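Long-range contacts in thiazoline oxidase/subtilisin-like protease (Prochloron didemni, PDB 4H6X), which probably cleaves precursor peptides and joins the ends of the released segment during patellamide maturation, acting as a subtilisin-like transamidating protease: residues 35-40 / 132-137; 74-79 / 91-96; 289-294 / 338-343; 44-49 / 263-268. All coordinates share one frame; numbering follows the deposited sequence.

Contact 1 lies in the central parallel sheet and leads to Asp39, probably the acid of a Ser274-His109-Asp39 triad. Contact 4 ties down the loop that follows this strand; the two centres are 17 Å apart, and Asn136 ND2 of contact 1 probably hydrogen-bonds to Tyr44 OH of contact 4 at 2.7 Å. Contact 2, a helix pair at the periphery, reaches contact 4 through Gln77 OE1, 3.6 Å from Thr264 CG2. Contact 3 joins two helix ends beyond the start of the same strands, where Ser289 OG packs 3.6 Å from Cys132 SG of contact 1. Contacts 2 and 3 lie on opposite sides of the chain's centre, 47 Å apart between centres.

Contact 1 (35-40 / 132-137); sequences IVIIDG and CRVINM
Residues 35-39 and 133-137 pair as neighbouring parallel strands in the central sheet of the subtilisin-like fold, their axes 4.7 Å apart at the closest. Four nearly straight backbone hydrogen bonds stitch them together: Ile35 N to Arg133 O, Ile135 N to Ile35 O, Ile37 N to Ile135 O (2.8 Å) and Met137 N to Ile37 O. Ile135 O also receives the CA-H of Val36, with CA 3.2 Å away. Val36 and Ile38 turn their backbone polar groups to the strand beyond, bonding to Ile170 and His172.

On the face under helix 101-118, the Ile35 tip carbon CD1 rests 3.9 Å from Cys132 CB and also approaches Val134 CG2. Ile37 CD1 fits against the other branch of that valine, 3.7 Å from Val134 CG1. Asn136 stands alongside Ile37, its OD1 3.7 Å from Ile37 CB; its amide is held by Thr114 OG1 at OD1 and by Tyr44 OH at ND2. On the face covered by helix 154-165, Val36 lies beside Ile135, CG2 to CB at 4.2 Å. Met137 bends at its last torsion (chi3 -60°), which carries CE to 3.9 Å from Val36 CG1.

Asp39, next after Ile38, accepts the N-H of Gly40 at OD1 and bonds through OD2 to His109 ND1, consistent with the acid of a catalytic triad. Buried backbone polar groups are thus paired off between strands, while mostly apolar side chains pack on both faces and the one amide among them, that of Asn136, is satisfied by Thr114 and Tyr44.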
loop_
_atom_site.group_PDB
_atom_site.type_symbol
_atom_site.label_atom_id
_atom_site.label_comp_id
_atom_site.label_asym_id
_atom_site.label_seq_id
_atom_site.Cartn_x
_atom_site.Cartn_y
_atom_site.Cartn_z
ATOM N N ILE A 35 -7.387 -5.820 4.522
ATOM C CA ILE A 35 -6.474 -5.540 3.416
ATOM C C ILE A 35 -5.478 -6.692 3.362
ATOM O O ILE A 35 -4.837 -7.001 4.360
ATOM C CB ILE A 35 -5.692 -4.210 3.634
ATOM C CG1 ILE A 35 -6.656 -3.015 3.809
ATOM C CG2 ILE A 35 -4.699 -3.964 2.495
ATOM C CD1 ILE A 35 -6.121 -1.934 4.741
ATOM N N VAL A 36 -5.365 -7.336 2.199
ATOM C CA VAL A 36 -4.356 -8.381 2.017
ATOM C C VAL A 36 -3.245 -7.800 1.165
ATOM O O VAL A 36 -3.485 -7.313 0.055
ATOM C CB VAL A 36 -4.927 -9.676 1.385
ATOM C CG1 VAL A 36 -3.826 -10.719 1.210
ATOM C CG2 VAL A 36 -6.044 -10.249 2.260
ATOM N N ILE A 37 -2.026 -7.876 1.686
ATOM C CA ILE A 37 -0.867 -7.300 1.029
ATOM C C ILE A 37 -0.010 -8.411 0.441
ATOM O O ILE A 37 0.584 -9.228 1.175
ATOM C CB ILE A 37 -0.038 -6.443 2.019
ATOM C CG1 ILE A 37 -0.897 -5.286 2.564
ATOM C CG2 ILE A 37 1.231 -5.910 1.366
ATOM C CD1 ILE A 37 -0.209 -4.494 3.678
ATOM N N ILE A 38 0.028 -8.437 -0.886
ATOM C CA ILE A 38 0.846 -9.376 -1.632
ATOM C C ILE A 38 2.177 -8.697 -1.925
ATOM O O ILE A 38 2.290 -7.839 -2.825
ATOM C CB ILE A 38 0.120 -9.871 -2.912
ATOM C CG1 ILE A 38 -1.207 -10.555 -2.524
ATOM C CG2 ILE A 38 1.038 -10.774 -3.740
ATOM C CD1 ILE A 38 -2.088 -10.961 -3.707
ATOM N N ASP A 39 3.196 -9.069 -1.147
ATOM C CA ASP A 39 4.488 -8.380 -1.203
ATOM C C ASP A 39 5.493 -9.297 -0.508
ATOM O O ASP A 39 5.257 -10.506 -0.418
ATOM C CB ASP A 39 4.371 -7.017 -0.486
ATOM C CG ASP A 39 5.478 -6.024 -0.876
ATOM O OD1 ASP A 39 6.602 -6.438 -1.255
ATOM O OD2 ASP A 39 5.230 -4.807 -0.751
ATOM N N GLY A 40 6.594 -8.741 -0.013
ATOM C CA GLY A 40 7.576 -9.525 0.764
ATOM C C GLY A 40 7.143 -9.774 2.200
ATOM O O GLY A 40 5.967 -9.611 2.561
ATOM N N CYS A 132 -7.647 -0.757 10.531
ATOM C CA CYS A 132 -8.082 -1.862 9.661
ATOM C C CYS A 132 -7.305 -3.125 9.949
ATOM O O CYS A 132 -6.205 -3.068 10.522
ATOM C CB CYS A 132 -7.918 -1.486 8.187
ATOM S SG CYS A 132 -9.029 -0.152 7.687
ATOM N N ARG A 133 -7.879 -4.261 9.552
ATOM C CA ARG A 133 -7.230 -5.567 9.679
ATOM C C ARG A 133 -6.322 -5.763 8.467
ATOM O O ARG A 133 -6.734 -5.537 7.322
ATOM C CB ARG A 133 -8.291 -6.673 9.739
ATOM C CG ARG A 133 -7.766 -8.097 9.911
ATOM C CD ARG A 133 -8.918 -9.046 10.218
ATOM N NE ARG A 133 -8.529 -10.449 10.101
ATOM C CZ ARG A 133 -8.858 -11.244 9.084
ATOM N NH1 ARG A 133 -9.602 -10.789 8.080
ATOM N NH2 ARG A 133 -8.451 -12.507 9.074
ATOM N N VAL A 134 -5.075 -6.151 8.718
ATOM C CA VAL A 134 -4.136 -6.361 7.622
ATOM C C VAL A 134 -3.586 -7.778 7.669
ATOM O O VAL A 134 -3.153 -8.245 8.735
ATOM C CB VAL A 134 -2.974 -5.346 7.651
ATOM C CG1 VAL A 134 -1.860 -5.787 6.704
ATOM C CG2 VAL A 134 -3.469 -3.945 7.288
ATOM N N ILE A 135 -3.640 -8.454 6.521
ATOM C CA ILE A 135 -2.972 -9.749 6.330
ATOM C C ILE A 135 -1.847 -9.577 5.317
ATOM O O ILE A 135 -2.086 -9.199 4.163
ATOM C CB ILE A 135 -3.942 -10.843 5.827
ATOM C CG1 ILE A 135 -5.040 -11.101 6.875
ATOM C CG2 ILE A 135 -3.182 -12.141 5.471
ATOM C CD1 ILE A 135 -6.204 -11.962 6.379
ATOM N N ASN A 136 -0.616 -9.812 5.763
ATOM C CA ASN A 136 0.508 -9.911 4.847
ATOM C C ASN A 136 0.600 -11.323 4.277
ATOM O O ASN A 136 0.556 -12.305 5.023
ATOM C CB ASN A 136 1.811 -9.528 5.553
ATOM C CG ASN A 136 1.988 -8.021 5.686
ATOM O OD1 ASN A 136 2.365 -7.338 4.726
ATOM N ND2 ASN A 136 1.750 -7.502 6.875
ATOM N N MET A 137 0.722 -11.429 2.959
ATOM C CA MET A 137 0.952 -12.723 2.313
ATOM C C MET A 137 2.330 -12.688 1.637
ATOM O O MET A 137 2.439 -12.347 0.445
ATOM C CB MET A 137 -0.153 -13.024 1.297
ATOM C CG MET A 137 -0.095 -14.436 0.718
ATOM S SD MET A 137 -1.238 -14.703 -0.664
ATOM C CE MET A 137 -2.793 -14.377 0.146
#

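Contact 2 (74-79 / 91-96); sequences AAFQSI and EALEAV
The Phe76 ring takes Leu93 obliquely: the CD2 methyl lies 3.7 Å from ring atom CD1 and 4.2 Å from CE1. With CG anti to the backbone N (chi1 -179°), the ring leaves its helix beside Leu93 and also touches Ile97 and, on helix 101-118, Ile104, Val105 and Asp108. The Phe76 and Leu93 side chains thus meet on the flank of the helix pair that faces the body of the protein.

Between the two helices stands Ile79, whose CD1 is the hub of the contact. This one methyl lies 3.7 Å from the backbone Ala92 O, 3.9 Å from Ala92 CB, 4.0 Å from Leu93 CD2 and 3.9 Å from Val96 CG1. Its chi2 of 161° stretches the chain out, so that CD1 reaches across to the facing helix. Val96 closes the other flank: its CG1, in the crowded position between the backbone N and the carbonyl carbon, meets Ala75 CB at 4.0 Å as well as the isoleucine tip. No hydrogen bond joins the segments; the side chains that meet are all apolar, buried on the Phe76 side and more open near Val96.

Residues 75, 76 and 79 face 92, 93 and 96, the one-turn spacing of helices packed side by side. Their axes, 10.3 Å apart, run antiparallel at 160°. Helices 70-82 and 87-96, joined by a short turn, form a helical hairpin that rests through Phe76 on the helix carrying His109. This is consistent with the helix-loop-helix insertion that caps the active site in macrocyclising subtilases.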
loop_
_atom_site.group_PDB
_atom_site.type_symbol
_atom_site.label_atom_id
_atom_site.label_comp_id
_atom_site.label_asym_id
_atom_site.label_seq_id
_atom_site.Cartn_x
_atom_site.Cartn_y
_atom_site.Cartn_z
ATOM N N ALA A 74 21.218 -4.738 7.515
ATOM C CA ALA A 74 22.063 -3.581 7.860
ATOM C C ALA A 74 22.971 -3.201 6.714
ATOM O O ALA A 74 23.180 -2.020 6.461
ATOM C CB ALA A 74 22.874 -3.845 9.130
ATOM N N ALA A 75 23.501 -4.205 6.017
ATOM C CA ALA A 75 24.327 -3.979 4.846
ATOM C C ALA A 75 23.547 -3.265 3.736
ATOM O O ALA A 75 24.029 -2.303 3.139
ATOM C CB ALA A 75 24.903 -5.293 4.347
ATOM N N PHE A 76 22.344 -3.756 3.442
ATOM C CA PHE A 76 21.475 -3.101 2.457
ATOM C C PHE A 76 21.175 -1.666 2.885
ATOM O O PHE A 76 21.215 -0.748 2.074
ATOM C CB PHE A 76 20.167 -3.893 2.317
ATOM C CG PHE A 76 19.211 -3.330 1.305
ATOM C CD1 PHE A 76 19.239 -3.767 -0.012
ATOM C CD2 PHE A 76 18.272 -2.383 1.675
ATOM C CE1 PHE A 76 18.350 -3.254 -0.959
ATOM C CE2 PHE A 76 17.372 -1.868 0.741
ATOM C CZ PHE A 76 17.428 -2.295 -0.580
ATOM N N GLN A 77 20.855 -1.483 4.160
ATOM C CA GLN A 77 20.449 -0.170 4.648
ATOM C C GLN A 77 21.590 0.843 4.679
ATOM O O GLN A 77 21.360 2.030 4.451
ATOM C CB GLN A 77 19.746 -0.282 5.997
ATOM C CG GLN A 77 18.402 -0.980 5.857
ATOM C CD GLN A 77 17.823 -1.439 7.171
ATOM O OE1 GLN A 77 18.249 -1.001 8.244
ATOM N NE2 GLN A 77 16.833 -2.331 7.102
ATOM N N SER A 78 22.810 0.368 4.942
ATOM C CA SER A 78 24.007 1.219 4.860
ATOM C C SER A 78 24.247 1.717 3.441
ATOM O O SER A 78 24.506 2.904 3.232
ATOM C CB SER A 78 25.264 0.490 5.380
ATOM O OG SER A 78 26.430 1.146 4.902
ATOM N N ILE A 79 24.145 0.812 2.474
ATOM C CA ILE A 79 24.256 1.168 1.055
ATOM C C ILE A 79 23.195 2.199 0.621
ATOM O O ILE A 79 23.508 3.140 -0.111
ATOM C CB ILE A 79 24.226 -0.095 0.161
ATOM C CG1 ILE A 79 25.514 -0.908 0.376
ATOM C CG2 ILE A 79 24.086 0.261 -1.313
ATOM C CD1 ILE A 79 25.434 -2.357 -0.070
ATOM N N GLU A 91 27.191 -2.889 -7.676
ATOM C CA GLU A 91 28.464 -3.516 -7.312
ATOM C C GLU A 91 28.599 -3.688 -5.800
ATOM O O GLU A 91 29.067 -4.725 -5.333
ATOM C CB GLU A 91 29.649 -2.734 -7.894
ATOM C CG GLU A 91 29.837 -2.942 -9.394
ATOM C CD GLU A 91 30.678 -1.858 -10.064
ATOM O OE1 GLU A 91 31.299 -1.026 -9.363
ATOM O OE2 GLU A 91 30.720 -1.835 -11.312
ATOM N N ALA A 92 28.157 -2.685 -5.042
ATOM C CA ALA A 92 28.220 -2.738 -3.585
ATOM C C ALA A 92 27.316 -3.830 -3.004
ATOM O O ALA A 92 27.708 -4.510 -2.063
ATOM C CB ALA A 92 27.863 -1.387 -2.989
ATOM N N LEU A 93 26.107 -3.984 -3.558
ATOM C CA LEU A 93 25.171 -5.036 -3.130
ATOM C C LEU A 93 25.737 -6.410 -3.408
ATOM O O LEU A 93 25.655 -7.317 -2.564
ATOM C CB LEU A 93 23.818 -4.899 -3.850
ATOM C CG LEU A 93 22.962 -3.695 -3.469
ATOM C CD1 LEU A 93 21.936 -3.418 -4.557
ATOM C CD2 LEU A 93 22.310 -3.912 -2.112
ATOM N N GLU A 94 26.307 -6.550 -4.604
ATOM C CA GLU A 94 26.929 -7.795 -5.048
ATOM C C GLU A 94 28.160 -8.146 -4.209
ATOM O O GLU A 94 28.439 -9.316 -3.970
ATOM C CB GLU A 94 27.297 -7.702 -6.533
ATOM C CG GLU A 94 27.705 -9.021 -7.187
ATOM C CD GLU A 94 26.587 -10.057 -7.238
ATOM O OE1 GLU A 94 25.400 -9.703 -7.067
ATOM O OE2 GLU A 94 26.902 -11.243 -7.456
ATOM N N ALA A 95 28.881 -7.124 -3.761
ATOM C CA ALA A 95 30.077 -7.317 -2.942
ATOM C C ALA A 95 29.767 -7.893 -1.548
ATOM O O ALA A 95 30.581 -8.616 -0.979
ATOM C CB ALA A 95 30.849 -6.004 -2.824
ATOM N N VAL A 96 28.587 -7.590 -1.010
ATOM C CA VAL A 96 28.307 -7.900 0.392
ATOM C C VAL A 96 27.062 -8.774 0.622
ATOM O O VAL A 96 27.061 -9.633 1.497
ATOM C CB VAL A 96 28.299 -6.612 1.257
ATOM C CG1 VAL A 96 27.059 -5.758 0.998
ATOM C CG2 VAL A 96 28.442 -6.939 2.736
#

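Contact 3 (289-294 / 338-343); sequences SLQVQQ and VLFGQP
Phe340 reaches from the end of helix 332-340 toward Leu290, Gln291 and Gln294, at the end of helix 273-293. At its base, CB is 4.2 Å from Gln294 NE2, and CG sits similarly close to the same nitrogen. CD1 meets the Gln294 amide obliquely, 3.6 Å from OE1, with amide and ring planes inclined by 66°. Further out, CE1 meets backbone Gln291 N and side-chain Gln291 CG, each at 4.0 Å. The tip CZ presses on Leu290 CB at 3.6 Å, and on the return side CE2 touches Leu290 CD2 at 3.7 Å.

Leu290 CG lies over one face of the ring, offset toward the rim, while CB of the adjacent Leu339 lies over the opposite face. Leu339 CD2 also approaches Gln291 NE2, at 4.1 Å, and the leucine packs on Ala302 and Ala306 of helix 300-309. Gln291 is extended beyond CG, and its OE1 accepts the N-H of Asp299.

An alanine in place of Phe340 would probably open a gap beside Leu290 and leave the Gln294 amide without the ring it lies against.

No hydrogen bond crosses between the segments, so the two helix ends are joined chiefly by van der Waals contact round one aromatic ring, with the amide of the exposed Gln294 on one side and the buried Leu290 on another.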
loop_
_atom_site.group_PDB
_atom_site.type_symbol
_atom_site.label_atom_id
_atom_site.label_comp_id
_atom_site.label_asym_id
_atom_site.label_seq_id
_atom_site.Cartn_x
_atom_site.Cartn_y
_atom_site.Cartn_z
ATOM N N SER A 289 -14.270 1.845 5.496
ATOM C CA SER A 289 -14.547 1.872 6.937
ATOM C C SER A 289 -15.763 2.750 7.273
ATOM O O SER A 289 -16.571 2.421 8.148
ATOM C CB SER A 289 -13.315 2.346 7.706
ATOM O OG SER A 289 -12.255 1.435 7.499
ATOM N N LEU A 290 -15.885 3.853 6.549
ATOM C CA LEU A 290 -16.980 4.805 6.723
ATOM C C LEU A 290 -18.319 4.231 6.228
ATOM O O LEU A 290 -19.371 4.528 6.794
ATOM C CB LEU A 290 -16.626 6.091 5.989
ATOM C CG LEU A 290 -16.916 7.438 6.632
ATOM C CD1 LEU A 290 -16.524 7.446 8.107
ATOM C CD2 LEU A 290 -16.165 8.499 5.844
ATOM N N GLN A 291 -18.271 3.395 5.188
ATOM C CA GLN A 291 -19.450 2.661 4.729
ATOM C C GLN A 291 -19.975 1.760 5.843
ATOM O O GLN A 291 -21.167 1.803 6.167
ATOM C CB GLN A 291 -19.147 1.843 3.469
ATOM C CG GLN A 291 -18.983 2.660 2.194
ATOM C CD GLN A 291 -18.544 1.811 1.005
ATOM O OE1 GLN A 291 -17.890 0.776 1.170
ATOM N NE2 GLN A 291 -18.894 2.251 -0.201
ATOM N N VAL A 292 -19.074 0.968 6.433
ATOM C CA VAL A 292 -19.382 0.120 7.597
ATOM C C VAL A 292 -19.870 0.931 8.806
ATOM O O VAL A 292 -20.804 0.512 9.493
ATOM C CB VAL A 292 -18.172 -0.757 8.017
ATOM C CG1 VAL A 292 -18.507 -1.610 9.235
ATOM C CG2 VAL A 292 -17.739 -1.653 6.873
ATOM N N GLN A 293 -19.242 2.079 9.062
ATOM C CA GLN A 293 -19.632 2.956 10.178
ATOM C C GLN A 293 -21.078 3.439 10.058
ATOM O O GLN A 293 -21.783 3.554 11.060
ATOM C CB GLN A 293 -18.695 4.163 10.287
ATOM C CG GLN A 293 -19.032 5.129 11.420
ATOM C CD GLN A 293 -18.044 6.275 11.536
ATOM O OE1 GLN A 293 -16.847 6.065 11.762
ATOM N NE2 GLN A 293 -18.539 7.499 11.380
ATOM N N GLN A 294 -21.509 3.713 8.831
ATOM C CA GLN A 294 -22.861 4.199 8.578
ATOM C C GLN A 294 -23.868 3.061 8.421
ATOM O O GLN A 294 -24.954 3.260 7.874
ATOM C CB GLN A 294 -22.868 5.134 7.367
ATOM C CG GLN A 294 -22.038 6.391 7.598
ATOM C CD GLN A 294 -22.184 7.421 6.497
ATOM O OE1 GLN A 294 -22.919 7.219 5.526
ATOM N NE2 GLN A 294 -21.480 8.539 6.643
ATOM N N VAL A 338 -19.355 12.334 -3.102
ATOM C CA VAL A 338 -19.991 11.311 -3.947
ATOM C C VAL A 338 -20.511 10.146 -3.107
ATOM O O VAL A 338 -21.619 9.671 -3.318
ATOM C CB VAL A 338 -19.039 10.791 -5.060
ATOM C CG1 VAL A 338 -19.561 9.492 -5.672
ATOM C CG2 VAL A 338 -18.850 11.842 -6.151
ATOM N N LEU A 339 -19.709 9.694 -2.147
ATOM C CA LEU A 339 -20.035 8.489 -1.402
ATOM C C LEU A 339 -21.071 8.715 -0.313
ATOM O O LEU A 339 -21.914 7.864 -0.092
ATOM C CB LEU A 339 -18.771 7.868 -0.786
ATOM C CG LEU A 339 -17.821 7.171 -1.760
ATOM C CD1 LEU A 339 -16.435 6.996 -1.148
ATOM C CD2 LEU A 339 -18.416 5.839 -2.209
ATOM N N PHE A 340 -20.996 9.860 0.361
ATOM C CA PHE A 340 -21.795 10.098 1.560
ATOM C C PHE A 340 -22.572 11.421 1.539
ATOM O O PHE A 340 -23.351 11.692 2.453
ATOM C CB PHE A 340 -20.907 10.035 2.812
ATOM C CG PHE A 340 -19.934 8.886 2.817
ATOM C CD1 PHE A 340 -20.365 7.589 3.081
ATOM C CD2 PHE A 340 -18.587 9.102 2.548
ATOM C CE1 PHE A 340 -19.464 6.527 3.078
ATOM C CE2 PHE A 340 -17.683 8.050 2.542
ATOM C CZ PHE A 340 -18.121 6.761 2.806
ATOM N N GLY A 341 -22.363 12.234 0.507
ATOM C CA GLY A 341 -23.018 13.544 0.410
ATOM C C GLY A 341 -23.984 13.597 -0.759
ATOM O O GLY A 341 -24.637 12.605 -1.083
ATOM N N GLN A 342 -24.069 14.763 -1.392
ATOM C CA GLN A 342 -24.963 14.976 -2.529
ATOM C C GLN A 342 -24.126 15.502 -3.679
ATOM O O GLN A 342 -23.973 16.710 -3.821
ATOM C CB GLN A 342 -26.090 15.973 -2.183
ATOM C CG GLN A 342 -27.037 15.533 -1.066
ATOM C CD GLN A 342 -27.778 14.244 -1.379
ATOM O OE1 GLN A 342 -28.313 14.068 -2.479
ATOM N NE2 GLN A 342 -27.811 13.331 -0.412
ATOM N N PRO A 343 -23.548 14.591 -4.491
ATOM C CA PRO A 343 -22.618 15.068 -5.512
ATOM C C PRO A 343 -23.344 15.825 -6.610
ATOM O O PRO A 343 -24.521 15.573 -6.865
ATOM C CB PRO A 343 -22.015 13.772 -6.082
ATOM C CG PRO A 343 -23.058 12.726 -5.808
ATOM C CD PRO A 343 -23.663 13.121 -4.487
#

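Contact 4 (44-49 / 263-268); sequences YTLSCF and CTEEPV
Ser47 and Glu265 carry the polar part of this contact. Ser47 N donates to Glu265 OE2 at 2.9 Å, on the syn lone pair of that oxygen, and makes a second, weak bond of 3.5 Å to Glu265 OE1. Ser47 OG is modelled 2.3 Å from Glu265 OE1, too short for its exact geometry to be trusted. The glutamate bends at chi2 (-63°), which swings its CD toward the serine.

Two waters extend the grip. One donates to Thr45 O (2.8 Å) and to Glu265 OE2; the other donates to Glu265 OE1 (2.9 Å) and accepts from Cys48 N (3.1 Å). The carboxylate thus gathers, directly or through water, the N-H groups at the start of the 3-10 turn 47-49, whose positive end would probably favour its negative charge.

Leu46 adds van der Waals contact: its CD2 methyl lies against backbone atoms, 3.2 Å from Thr264 O, a close approach, and 4.0 Å from Cys263 N, while Leu46 CA approaches Glu265 OE2. An ST turn spans Glu265: Thr264 OG1 accepts the N-H of Glu266. Cys263 N bonds to Asp43 OD2 just ahead of the other segment.

This surface contact joins the loop after strand 34-39 to the one between strands 257-259 and 268-270. Cys48 and Phe49 pack on Ser115 of helix 101-118; Cys263 and Thr264 touch Tyr73 and Gln77 of helix 70-82, and Val268 opens the second short strand.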
loop_
_atom_site.group_PDB
_atom_site.type_symbol
_atom_site.label_atom_id
_atom_site.label_comp_id
_atom_site.label_asym_id
_atom_site.label_seq_id
_atom_site.Cartn_x
_atom_site.Cartn_y
_atom_site.Cartn_z
ATOM N N TYR A 44 7.544 -7.744 11.858
ATOM C CA TYR A 44 6.522 -7.489 12.880
ATOM C C TYR A 44 7.061 -7.151 14.273
ATOM O O TYR A 44 6.271 -6.963 15.195
ATOM C CB TYR A 44 5.587 -8.698 13.006
ATOM C CG TYR A 44 4.493 -8.781 11.976
ATOM C CD1 TYR A 44 4.450 -7.903 10.881
ATOM C CD2 TYR A 44 3.511 -9.762 12.070
ATOM C CE1 TYR A 44 3.440 -7.991 9.932
ATOM C CE2 TYR A 44 2.504 -9.848 11.125
ATOM C CZ TYR A 44 2.477 -8.968 10.059
ATOM O OH TYR A 44 1.474 -9.074 9.108
ATOM N N THR A 45 8.381 -7.089 14.435
ATOM C CA THR A 45 8.965 -6.611 15.703
ATOM C C THR A 45 9.023 -5.081 15.784
ATOM O O THR A 45 9.287 -4.538 16.848
ATOM C CB THR A 45 10.382 -7.178 15.981
ATOM O OG1 THR A 45 11.317 -6.678 15.010
ATOM C CG2 THR A 45 10.387 -8.696 15.969
ATOM N N LEU A 46 8.774 -4.385 14.675
ATOM C CA LEU A 46 8.819 -2.915 14.690
ATOM C C LEU A 46 7.646 -2.331 15.461
ATOM O O LEU A 46 6.511 -2.804 15.324
ATOM C CB LEU A 46 8.877 -2.343 13.277
ATOM C CG LEU A 46 9.958 -2.946 12.378
ATOM C CD1 LEU A 46 9.948 -2.308 10.998
ATOM C CD2 LEU A 46 11.339 -2.829 13.014
ATOM N N SER A 47 7.917 -1.303 16.269
ATOM C CA SER A 47 6.906 -0.745 17.171
ATOM C C SER A 47 5.707 -0.155 16.433
ATOM O O SER A 47 4.607 -0.132 16.973
ATOM C CB SER A 47 7.507 0.294 18.133
ATOM O OG SER A 47 8.116 1.374 17.434
ATOM N N CYS A 48 5.910 0.293 15.195
ATOM C CA CYS A 48 4.796 0.799 14.390
ATOM C C CYS A 48 3.682 -0.229 14.184
ATOM O O CYS A 48 2.554 0.143 13.880
ATOM C CB CYS A 48 5.287 1.360 13.056
ATOM S SG CYS A 48 5.968 0.129 11.922
ATOM N N PHE A 49 4.000 -1.510 14.355
ATOM C CA PHE A 49 3.012 -2.576 14.266
ATOM C C PHE A 49 2.468 -3.007 15.627
ATOM O O PHE A 49 1.543 -3.815 15.703
ATOM C CB PHE A 49 3.566 -3.773 13.489
ATOM C CG PHE A 49 3.988 -3.429 12.089
ATOM C CD1 PHE A 49 5.246 -3.788 11.614
ATOM C CD2 PHE A 49 3.129 -2.722 11.244
ATOM C CE1 PHE A 49 5.639 -3.458 10.324
ATOM C CE2 PHE A 49 3.516 -2.387 9.952
ATOM C CZ PHE A 49 4.773 -2.753 9.493
ATOM N N CYS A 263 14.338 -4.449 10.898
ATOM C CA CYS A 263 15.368 -4.599 11.944
ATOM C C CYS A 263 15.778 -3.316 12.658
ATOM O O CYS A 263 16.750 -3.313 13.414
ATOM C CB CYS A 263 16.609 -5.296 11.395
ATOM S SG CYS A 263 16.284 -6.940 10.745
ATOM N N THR A 264 15.048 -2.234 12.421
ATOM C CA THR A 264 15.349 -0.980 13.086
ATOM C C THR A 264 14.110 -0.129 13.291
ATOM O O THR A 264 13.155 -0.212 12.527
ATOM C CB THR A 264 16.448 -0.160 12.380
ATOM O OG1 THR A 264 16.600 1.087 13.061
ATOM C CG2 THR A 264 16.092 0.127 10.916
ATOM N N GLU A 265 14.153 0.701 14.326
ATOM C CA GLU A 265 13.047 1.588 14.633
ATOM C C GLU A 265 13.071 2.859 13.795
ATOM O O GLU A 265 12.060 3.552 13.713
ATOM C CB GLU A 265 13.001 1.911 16.130
ATOM C CG GLU A 265 12.472 0.763 16.971
ATOM C CD GLU A 265 11.025 0.393 16.641
ATOM O OE1 GLU A 265 10.195 1.300 16.397
ATOM O OE2 GLU A 265 10.717 -0.809 16.641
ATOM N N GLU A 266 14.206 3.139 13.157
ATOM C CA GLU A 266 14.361 4.349 12.345
ATOM C C GLU A 266 13.646 4.222 10.991
ATOM O O GLU A 266 13.919 3.297 10.229
ATOM C CB GLU A 266 15.847 4.671 12.135
ATOM C CG GLU A 266 16.144 5.975 11.401
ATOM C CD GLU A 266 17.642 6.224 11.195
ATOM O OE1 GLU A 266 18.476 5.384 11.615
ATOM O OE2 GLU A 266 17.997 7.271 10.607
ATOM N N PRO A 267 12.724 5.153 10.694
ATOM C CA PRO A 267 12.028 5.097 9.406
ATOM C C PRO A 267 12.856 5.685 8.272
ATOM O O PRO A 267 13.924 6.242 8.514
ATOM C CB PRO A 267 10.766 5.926 9.654
ATOM C CG PRO A 267 11.126 6.862 10.758
ATOM C CD PRO A 267 12.120 6.137 11.617
ATOM N N VAL A 268 12.374 5.546 7.041
ATOM C CA VAL A 268 13.090 6.041 5.869
ATOM C C VAL A 268 12.086 6.539 4.834
ATOM O O VAL A 268 10.992 5.989 4.710
ATOM C CB VAL A 268 14.043 4.965 5.268
ATOM C CG1 VAL A 268 13.285 3.732 4.761
ATOM C CG2 VAL A 268 14.914 5.554 4.170
HETATM O O HOH W 1 11.411 -3.009 17.695
HETATM O O HOH W 2 8.614 1.056 13.991
#